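Local coordinates for staphylococcus aureus CymR (Staphylococcus aureus, PDB 3T8R), which is a dimeric transcriptional regulator of the Rrf2 type that senses oxidation through a thiol and controls stress resistance and the oxidative response, at residues A[9-14]-A[82-86]; A[16-20]-A[52-58]; A[20-24]-A[68-74]. The contacts are given in a common frame with arbitrary orientation. Residues are numbered along the deposited sequence.

Contact 1. Residues A[9-14]-A[82-86]; sequences KGRYGL and IIRLL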
loop_
_atom_site.group_PDB
_atom_site.type_symbol
_atom_site.label_atom_id
_atom_site.label_comp_id
_atom_site.label_asym_id
_atom_site.label_seq_id
_atom_site.Cartn_x
_atom_site.Cartn_y
_atom_site.Cartn_z
ATOM N N LYS A 9 -9.391 10.424 4.919
ATOM C CA LYS A 9 -9.068 11.469 5.895
ATOM C C LYS A 9 -7.595 11.869 5.812
ATOM O O LYS A 9 -7.261 13.050 5.853
ATOM C CB LYS A 9 -9.378 10.986 7.315
ATOM C CG LYS A 9 -10.861 10.877 7.632
ATOM C CD LYS A 9 -11.081 10.571 9.109
ATOM C CE LYS A 9 -10.642 9.150 9.456
ATOM N NZ LYS A 9 -10.902 8.815 10.896
ATOM N N GLY A 10 -6.720 10.872 5.716
ATOM C CA GLY A 10 -5.293 11.110 5.636
ATOM C C GLY A 10 -4.936 11.921 4.410
ATOM O O GLY A 10 -4.210 12.907 4.510
ATOM N N ARG A 11 -5.451 11.514 3.253
ATOM C CA ARG A 11 -5.177 12.246 2.022
ATOM C C ARG A 11 -5.623 13.698 2.113
ATOM O O ARG A 11 -4.861 14.609 1.791
ATOM C CB ARG A 11 -5.851 11.572 0.827
ATOM C CG ARG A 11 -5.285 10.198 0.549
ATOM C CD ARG A 11 -5.978 9.529 -0.632
ATOM N NE ARG A 11 -5.600 10.135 -1.904
ATOM C CZ ARG A 11 -5.973 9.650 -3.081
ATOM N NH1 ARG A 11 -6.735 8.567 -3.122
ATOM N NH2 ARG A 11 -5.597 10.245 -4.205
ATOM N N TYR A 12 -6.860 13.918 2.536
ATOM C CA TYR A 12 -7.367 15.291 2.599
ATOM C C TYR A 12 -6.680 16.092 3.694
ATOM O O TYR A 12 -6.448 17.274 3.530
ATOM C CB TYR A 12 -8.886 15.329 2.733
ATOM C CG TYR A 12 -9.578 14.980 1.431
ATOM C CD1 TYR A 12 -9.498 15.835 0.341
ATOM C CD2 TYR A 12 -10.284 13.800 1.288
ATOM C CE1 TYR A 12 -10.116 15.525 -0.866
ATOM C CE2 TYR A 12 -10.912 13.479 0.084
ATOM C CZ TYR A 12 -10.821 14.352 -0.986
ATOM O OH TYR A 12 -11.440 14.056 -2.186
ATOM N N GLY A 13 -6.325 15.436 4.792
ATOM C CA GLY A 13 -5.565 16.105 5.835
ATOM C C GLY A 13 -4.223 16.603 5.330
ATOM O O GLY A 13 -3.799 17.719 5.646
ATOM N N LEU A 14 -3.556 15.762 4.536
ATOM C CA LEU A 14 -2.278 16.096 3.945
ATOM C C LEU A 14 -2.431 17.288 3.016
ATOM O O LEU A 14 -1.619 18.210 3.049
ATOM C CB LEU A 14 -1.722 14.905 3.169
ATOM C CG LEU A 14 -0.299 14.427 3.454
ATOM C CD1 LEU A 14 0.223 13.645 2.250
ATOM C CD2 LEU A 14 0.653 15.560 3.847
ATOM N N ILE A 82 1.424 13.230 9.675
ATOM C CA ILE A 82 0.075 13.666 9.373
ATOM C C ILE A 82 -0.858 12.486 9.158
ATOM O O ILE A 82 -1.963 12.434 9.693
ATOM C CB ILE A 82 0.070 14.605 8.152
ATOM C CG1 ILE A 82 0.773 15.914 8.526
ATOM C CG2 ILE A 82 -1.355 14.876 7.719
ATOM C CD1 ILE A 82 1.249 16.769 7.353
ATOM N N ILE A 83 -0.414 11.524 8.365
ATOM C CA ILE A 83 -1.234 10.357 8.118
ATOM C C ILE A 83 -1.542 9.627 9.422
ATOM O O ILE A 83 -2.683 9.249 9.678
ATOM C CB ILE A 83 -0.544 9.401 7.157
ATOM C CG1 ILE A 83 -0.323 10.085 5.807
ATOM C CG2 ILE A 83 -1.382 8.154 6.990
ATOM C CD1 ILE A 83 -1.586 10.555 5.183
ATOM N N ARG A 84 -0.518 9.449 10.248
ATOM C CA ARG A 84 -0.681 8.764 11.525
ATOM C C ARG A 84 -1.760 9.399 12.396
ATOM O O ARG A 84 -2.598 8.705 12.962
ATOM C CB ARG A 84 0.655 8.685 12.270
ATOM C CG ARG A 84 1.615 7.644 11.675
ATOM C CD ARG A 84 2.854 7.412 12.545
ATOM N NE ARG A 84 3.883 8.438 12.372
ATOM C CZ ARG A 84 4.791 8.426 11.401
ATOM N NH1 ARG A 84 4.795 7.449 10.506
ATOM N NH2 ARG A 84 5.691 9.395 11.317
ATOM N N LEU A 85 -1.755 10.723 12.482
ATOM C CA LEU A 85 -2.709 11.428 13.324
ATOM C C LEU A 85 -4.146 11.217 12.868
ATOM O O LEU A 85 -5.059 11.097 13.683
ATOM C CB LEU A 85 -2.396 12.916 13.321
ATOM C CG LEU A 85 -1.266 13.346 14.240
ATOM C CD1 LEU A 85 -0.809 14.746 13.879
ATOM C CD2 LEU A 85 -1.736 13.276 15.691
ATOM N N LEU A 86 -4.349 11.172 11.560
ATOM C CA LEU A 86 -5.698 11.102 11.029
ATOM C C LEU A 86 -6.211 9.682 10.810
ATOM O O LEU A 86 -7.404 9.428 10.960
ATOM C CB LEU A 86 -5.791 11.909 9.739
ATOM C CG LEU A 86 -5.576 13.402 10.002
ATOM C CD1 LEU A 86 -5.192 14.145 8.744
ATOM C CD2 LEU A 86 -6.820 14.019 10.655
#
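Two helices of the DNA-binding domain pack here through a glycine-lined face. The axes of the segments 9-14 and 82-86 approach to 8.5 Å at 131° between their N-to-C directions. Lys9 lies at the exposed edge. Its NZ is 3.6 Å from Leu86 O, and the CB atoms of Lys9 and Leu86 are 4.4 Å apart. Gly10 marks the tightest backbone approach, with its CA 4.8 Å from the CA of Ile83. Gly10 O meets Ile83 CD1 at 3.6 Å, and a CB on Gly10 would sit only about 3.1 Å from that methyl. Helix 8-21 opens the winged helix-turn-helix domain of the Rrf2 family, and helix 79-87 follows the wing. The contact therefore joins the first helix to one beyond the sheet. The CA-to-CB bond of Arg11 points away from segment 82-86, and its NE forms a salt bridge with Glu99 of the second subunit. Gly13 gives Leu86 its seat: Gly13 CA is 3.5 Å from Leu86 CD1, and an ideal CB would clash with this methyl. Leu14 closes the far end with apolar contacts, from its CD2 to Ile82 CD1 at 3.8 Å and from its CG to Ile83 CD1 at 4.4 Å.

Contact 2. Residues A[16-20]-A[52-58]; sequences LMISL and LRNAGLI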
loop_
_atom_site.group_PDB
_atom_site.type_symbol
_atom_site.label_atom_id
_atom_site.label_comp_id
_atom_site.label_asym_id
_atom_site.label_seq_id
_atom_site.Cartn_x
_atom_site.Cartn_y
_atom_site.Cartn_z
ATOM N N LEU A 16 -4.742 19.654 3.168
ATOM C CA LEU A 16 -4.934 20.796 4.060
ATOM C C LEU A 16 -3.573 21.343 4.514
ATOM O O LEU A 16 -3.289 22.541 4.419
ATOM C CB LEU A 16 -5.775 20.356 5.276
ATOM C CG LEU A 16 -6.427 21.342 6.249
ATOM C CD1 LEU A 16 -6.310 20.836 7.685
ATOM C CD2 LEU A 16 -5.880 22.745 6.135
ATOM N N MET A 17 -2.721 20.447 4.985
ATOM C CA MET A 17 -1.440 20.842 5.548
ATOM C C MET A 17 -0.495 21.443 4.501
ATOM O O MET A 17 0.246 22.378 4.792
ATOM C CB MET A 17 -0.805 19.660 6.279
ATOM C CG MET A 17 -1.614 19.208 7.486
ATOM S SD MET A 17 -1.610 20.455 8.790
ATOM C CE MET A 17 0.101 20.395 9.298
ATOM N N ILE A 18 -0.529 20.918 3.283
ATOM C CA ILE A 18 0.296 21.465 2.213
ATOM C C ILE A 18 -0.141 22.892 1.898
ATOM O O ILE A 18 0.689 23.779 1.718
ATOM C CB ILE A 18 0.251 20.569 0.950
ATOM C CG1 ILE A 18 0.914 19.223 1.244
ATOM C CG2 ILE A 18 0.946 21.249 -0.204
ATOM C CD1 ILE A 18 0.598 18.135 0.222
ATOM N N SER A 19 -1.450 23.110 1.863
ATOM C CA SER A 19 -2.007 24.446 1.654
ATOM C C SER A 19 -1.508 25.420 2.717
ATOM O O SER A 19 -1.061 26.528 2.418
ATOM C CB SER A 19 -3.534 24.399 1.689
ATOM O OG SER A 19 -4.042 24.063 0.413
ATOM N N LEU A 20 -1.585 25.001 3.969
ATOM C CA LEU A 20 -1.141 25.856 5.053
ATOM C C LEU A 20 0.370 26.070 5.003
ATOM O O LEU A 20 0.863 27.157 5.326
ATOM C CB LEU A 20 -1.559 25.280 6.413
ATOM C CG LEU A 20 -3.052 25.239 6.738
ATOM C CD1 LEU A 20 -3.248 24.553 8.082
ATOM C CD2 LEU A 20 -3.621 26.656 6.808
ATOM N N LEU A 52 -5.571 17.593 14.047
ATOM C CA LEU A 52 -4.374 18.379 13.744
ATOM C C LEU A 52 -4.144 19.500 14.764
ATOM O O LEU A 52 -3.006 19.802 15.158
ATOM C CB LEU A 52 -4.481 18.962 12.332
ATOM C CG LEU A 52 -4.435 17.908 11.228
ATOM C CD1 LEU A 52 -4.867 18.496 9.897
ATOM C CD2 LEU A 52 -3.037 17.312 11.121
ATOM N N ARG A 53 -5.240 20.113 15.190
ATOM C CA ARG A 53 -5.195 21.171 16.182
ATOM C C ARG A 53 -4.784 20.578 17.531
ATOM O O ARG A 53 -3.934 21.123 18.239
ATOM C CB ARG A 53 -6.578 21.815 16.275
ATOM C CG ARG A 53 -6.636 23.154 16.963
ATOM C CD ARG A 53 -8.030 23.742 16.781
ATOM N NE ARG A 53 -9.050 22.866 17.355
ATOM C CZ ARG A 53 -10.223 22.594 16.791
ATOM N NH1 ARG A 53 -10.551 23.130 15.619
ATOM N NH2 ARG A 53 -11.077 21.785 17.406
ATOM N N ASN A 54 -5.374 19.443 17.873
ATOM C CA ASN A 54 -5.086 18.791 19.146
ATOM C C ASN A 54 -3.645 18.327 19.272
ATOM O O ASN A 54 -3.084 18.303 20.366
ATOM C CB ASN A 54 -6.051 17.630 19.371
ATOM C CG ASN A 54 -7.443 18.108 19.692
ATOM O OD1 ASN A 54 -7.635 19.275 20.031
ATOM N ND2 ASN A 54 -8.425 17.216 19.584
ATOM N N ALA A 55 -3.041 17.972 18.142
ATOM C CA ALA A 55 -1.648 17.546 18.123
ATOM C C ALA A 55 -0.702 18.738 18.115
ATOM O O ALA A 55 0.509 18.566 18.191
ATOM C CB ALA A 55 -1.379 16.650 16.914
ATOM N N GLY A 56 -1.260 19.939 17.984
ATOM C CA GLY A 56 -0.486 21.169 18.014
ATOM C C GLY A 56 0.177 21.569 16.705
ATOM O O GLY A 56 1.066 22.416 16.683
ATOM N N LEU A 57 -0.252 20.967 15.600
ATOM C CA LEU A 57 0.395 21.237 14.320
ATOM C C LEU A 57 -0.159 22.472 13.648
ATOM O O LEU A 57 0.551 23.144 12.903
ATOM C CB LEU A 57 0.251 20.035 13.376
ATOM C CG LEU A 57 0.852 18.717 13.846
ATOM C CD1 LEU A 57 0.802 17.731 12.705
ATOM C CD2 LEU A 57 2.287 18.928 14.310
ATOM N N ILE A 58 -1.436 22.756 13.884
ATOM C CA ILE A 58 -2.075 23.943 13.339
ATOM C C ILE A 58 -2.834 24.671 14.446
ATOM O O ILE A 58 -3.097 24.098 15.506
ATOM C CB ILE A 58 -3.055 23.584 12.202
ATOM C CG1 ILE A 58 -4.275 22.830 12.739
ATOM C CG2 ILE A 58 -2.339 22.749 11.159
ATOM C CD1 ILE A 58 -5.384 22.630 11.698
#
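Apolar side chains alone make this contact. Segment 16-20 presents Leu16, Met17 and Leu20 from helix 8-21. Segment 52-58 answers with Leu52, Leu57 and Ile58, and the two backbones stay well apart: the nearest CA pair, Met17 and Ile58, is 8.4 Å.

The leucine and isoleucine contacts come first. Leu16 CD1 meets Leu52 CD1 at 3.5 Å and lies 4.5 Å from Ile58 CD1. One turn later, Leu20 CD1 touches Ile58 CG2 at 3.7 Å. Ile58 thus bridges two successive turns of the helix.

The thioether of Met17 forms the second group. Its CB leaves the helix sideways, but the side chain bends toward segment 52-58. The SD atom of Met17 is 3.4 Å from Ile58 CG2 and 4.0 Å from Leu52 CD1. Met17 CE reaches Leu57 CB at 4.1 Å. Met17 buries the largest area of any residue here.

Backbone hydrogen bonds shape the second segment. Leu57 N bonds to Leu52 O at 3.0 Å and Gly56 N to Arg53 O at 2.9 Å. With the positive phi of Gly56, they make a Schellman motif. It ends helix 42-54 and turns the chain so that Leu57 and Ile58 face the same core as Leu52.

The cluster lies inside the winged helix-turn-helix domain. Val49 of helix 42-54 packs on Leu16 and Ile58. Leu70 of strand 67-70 covers Met17 and Leu20, while Ile82 of helix 79-87 and Leu123 of helix 123-127 also border Met17.

Contact 3. Residues A[20-24]-A[68-74]; sequences LAKKE and YQLRVPA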
loop_
_atom_site.group_PDB
_atom_site.type_symbol
_atom_site.label_atom_id
_atom_site.label_comp_id
_atom_site.label_asym_id
_atom_site.label_seq_id
_atom_site.Cartn_x
_atom_site.Cartn_y
_atom_site.Cartn_z
ATOM N N LEU A 20 -1.585 25.001 3.969
ATOM C CA LEU A 20 -1.141 25.856 5.053
ATOM C C LEU A 20 0.370 26.070 5.003
ATOM O O LEU A 20 0.863 27.157 5.326
ATOM C CB LEU A 20 -1.559 25.280 6.413
ATOM C CG LEU A 20 -3.052 25.239 6.738
ATOM C CD1 LEU A 20 -3.248 24.553 8.082
ATOM C CD2 LEU A 20 -3.621 26.656 6.808
ATOM N N ALA A 21 1.103 25.040 4.596
ATOM C CA ALA A 21 2.553 25.122 4.518
ATOM C C ALA A 21 2.952 26.121 3.442
ATOM O O ALA A 21 3.944 26.838 3.574
ATOM C CB ALA A 21 3.170 23.742 4.250
ATOM N N LYS A 22 2.157 26.190 2.386
ATOM C CA LYS A 22 2.458 27.102 1.289
ATOM C C LYS A 22 2.237 28.551 1.689
ATOM O O LYS A 22 2.552 29.469 0.934
ATOM C CB LYS A 22 1.635 26.743 0.055
ATOM C CG LYS A 22 2.207 25.581 -0.701
ATOM C CD LYS A 22 1.346 25.239 -1.895
ATOM C CE LYS A 22 1.897 24.041 -2.632
ATOM N NZ LYS A 22 3.112 24.378 -3.431
ATOM N N LYS A 23 1.705 28.748 2.888
ATOM C CA LYS A 23 1.427 30.083 3.390
ATOM C C LYS A 23 2.140 30.368 4.709
ATOM O O LYS A 23 1.937 31.425 5.302
ATOM C CB LYS A 23 -0.081 30.268 3.570
ATOM C CG LYS A 23 -0.854 30.334 2.260
ATOM C CD LYS A 23 -0.947 31.765 1.728
ATOM C CE LYS A 23 -1.708 32.668 2.696
ATOM N NZ LYS A 23 -2.047 34.008 2.122
ATOM N N GLU A 24 2.974 29.439 5.177
ATOM C CA GLU A 24 3.567 29.583 6.508
ATOM C C GLU A 24 4.091 31.001 6.771
ATOM O O GLU A 24 4.915 31.518 6.019
ATOM C CB GLU A 24 4.675 28.555 6.758
ATOM C CG GLU A 24 5.195 28.594 8.195
ATOM C CD GLU A 24 6.434 27.736 8.433
ATOM O OE1 GLU A 24 7.201 28.074 9.369
ATOM O OE2 GLU A 24 6.640 26.728 7.712
ATOM N N TYR A 68 -7.090 29.388 9.639
ATOM C CA TYR A 68 -6.038 28.542 10.196
ATOM C C TYR A 68 -4.640 28.833 9.670
ATOM O O TYR A 68 -4.472 29.394 8.591
ATOM C CB TYR A 68 -6.381 27.074 9.945
ATOM C CG TYR A 68 -7.464 26.590 10.866
ATOM C CD1 TYR A 68 -7.153 26.052 12.106
ATOM C CD2 TYR A 68 -8.807 26.712 10.518
ATOM C CE1 TYR A 68 -8.140 25.623 12.965
ATOM C CE2 TYR A 68 -9.805 26.284 11.386
ATOM C CZ TYR A 68 -9.460 25.741 12.600
ATOM O OH TYR A 68 -10.435 25.301 13.468
ATOM N N GLN A 69 -3.641 28.425 10.451
ATOM C CA GLN A 69 -2.249 28.548 10.054
ATOM C C GLN A 69 -1.454 27.416 10.703
ATOM O O GLN A 69 -1.882 26.834 11.694
ATOM C CB GLN A 69 -1.687 29.911 10.466
ATOM C CG GLN A 69 -1.484 30.063 11.960
ATOM C CD GLN A 69 -1.088 31.475 12.377
ATOM O OE1 GLN A 69 -0.959 32.371 11.543
ATOM N NE2 GLN A 69 -0.898 31.674 13.675
ATOM N N LEU A 70 -0.311 27.080 10.122
ATOM C CA LEU A 70 0.602 26.164 10.777
ATOM C C LEU A 70 1.024 26.736 12.125
ATOM O O LEU A 70 1.265 27.928 12.249
ATOM C CB LEU A 70 1.838 26.009 9.912
ATOM C CG LEU A 70 2.185 24.655 9.314
ATOM C CD1 LEU A 70 0.972 23.894 8.808
ATOM C CD2 LEU A 70 3.200 24.898 8.229
ATOM N N ARG A 71 1.109 25.884 13.135
ATOM C CA ARG A 71 1.615 26.295 14.427
ATOM C C ARG A 71 3.066 25.852 14.596
ATOM O O ARG A 71 3.830 26.448 15.368
ATOM C CB ARG A 71 0.749 25.698 15.531
ATOM C CG ARG A 71 1.338 25.911 16.889
ATOM C CD ARG A 71 0.512 25.307 17.998
ATOM N NE ARG A 71 1.263 25.464 19.234
ATOM C CZ ARG A 71 2.195 24.608 19.641
ATOM N NH1 ARG A 71 2.457 23.528 18.918
ATOM N NH2 ARG A 71 2.859 24.827 20.772
ATOM N N VAL A 72 3.426 24.797 13.870
ATOM C CA VAL A 72 4.764 24.246 13.857
ATOM C C VAL A 72 5.287 24.376 12.433
ATOM O O VAL A 72 4.532 24.174 11.476
ATOM C CB VAL A 72 4.715 22.765 14.291
ATOM C CG1 VAL A 72 5.914 21.987 13.777
ATOM C CG2 VAL A 72 4.596 22.688 15.826
ATOM N N PRO A 73 6.572 24.726 12.280
ATOM C CA PRO A 73 7.135 24.912 10.934
ATOM C C PRO A 73 7.071 23.656 10.078
ATOM O O PRO A 73 7.200 22.540 10.584
ATOM C CB PRO A 73 8.591 25.329 11.195
ATOM C CG PRO A 73 8.838 25.088 12.650
ATOM C CD PRO A 73 7.529 25.070 13.347
ATOM N N ALA A 74 6.867 23.852 8.779
ATOM C CA ALA A 74 6.673 22.734 7.864
ATOM C C ALA A 74 7.841 21.754 7.861
ATOM O O ALA A 74 7.649 20.546 7.651
ATOM C CB ALA A 74 6.406 23.241 6.449
HETATM O O HOH W 1 0.313 28.559 7.682
#
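Helix 8-21 runs out in segment 20-24, where a type I beta turn spans Ala21 to Glu24. Glu24 N bonds to Ala21 O at 3.2 Å. Segment 68-74 is the end of strand 67-70 and the loop after it. The backbones come closest at two places, with CA-CA distances of 5.8 Å for Leu20 with Gln69 and also for Ala21 with Ala74. A water links the segments: it donates to Leu20 O at 2.8 Å and accepts from Leu70 N at 2.9 Å.

Leu20 lies against the strand. Its CD2 is 3.4 Å from Tyr68 O and 4.0 Å from Gln69 CA, and its CB is 3.8 Å from Leu70 CD1. Leu70 CD2 also covers Ala21 CA at 3.8 Å. Ala21 CB meets Ala74 CB at 3.9 Å, a close fit of two small side chains.

Glu24 reaches across with an extended side chain. Ala74 N donates to Glu24 OE2 at 3.1 Å, almost in line. This hydrogen bond ties the turn to the loop that leaves the strand. Glu24 OE1 lies 3.5 Å from Pro73 CA.

Strand 67-70 is central in a three-stranded antiparallel sheet, between 29-30 and 58-60. Strands 58-60 and 67-70 form the hairpin known as the wing. Packing the first helix against this sheet is characteristic of winged helix-turn-helix domains.

Overall arrangement
Helix 8-21 runs through all three contacts, from 9-14 to 16-20 to 20-24. Contact 2 closes the shortest loop, from this helix to the end of helix 42-54. Contact 3 closes a longer one, to strand 67-70. Contacts 2 and 3 share Leu20. Contact 1 closes the longest, to helix 79-87, and both others nest within it. Contacts 2 and 3 also meet directly: Leu57 O and Arg71 N lie 2.8 Å apart, a probable hydrogen bond across the hairpin. Ile82 CD1 touches Met17 CB at 3.7 Å and so joins contacts 1 and 2. Together they tie helices and wing into one domain.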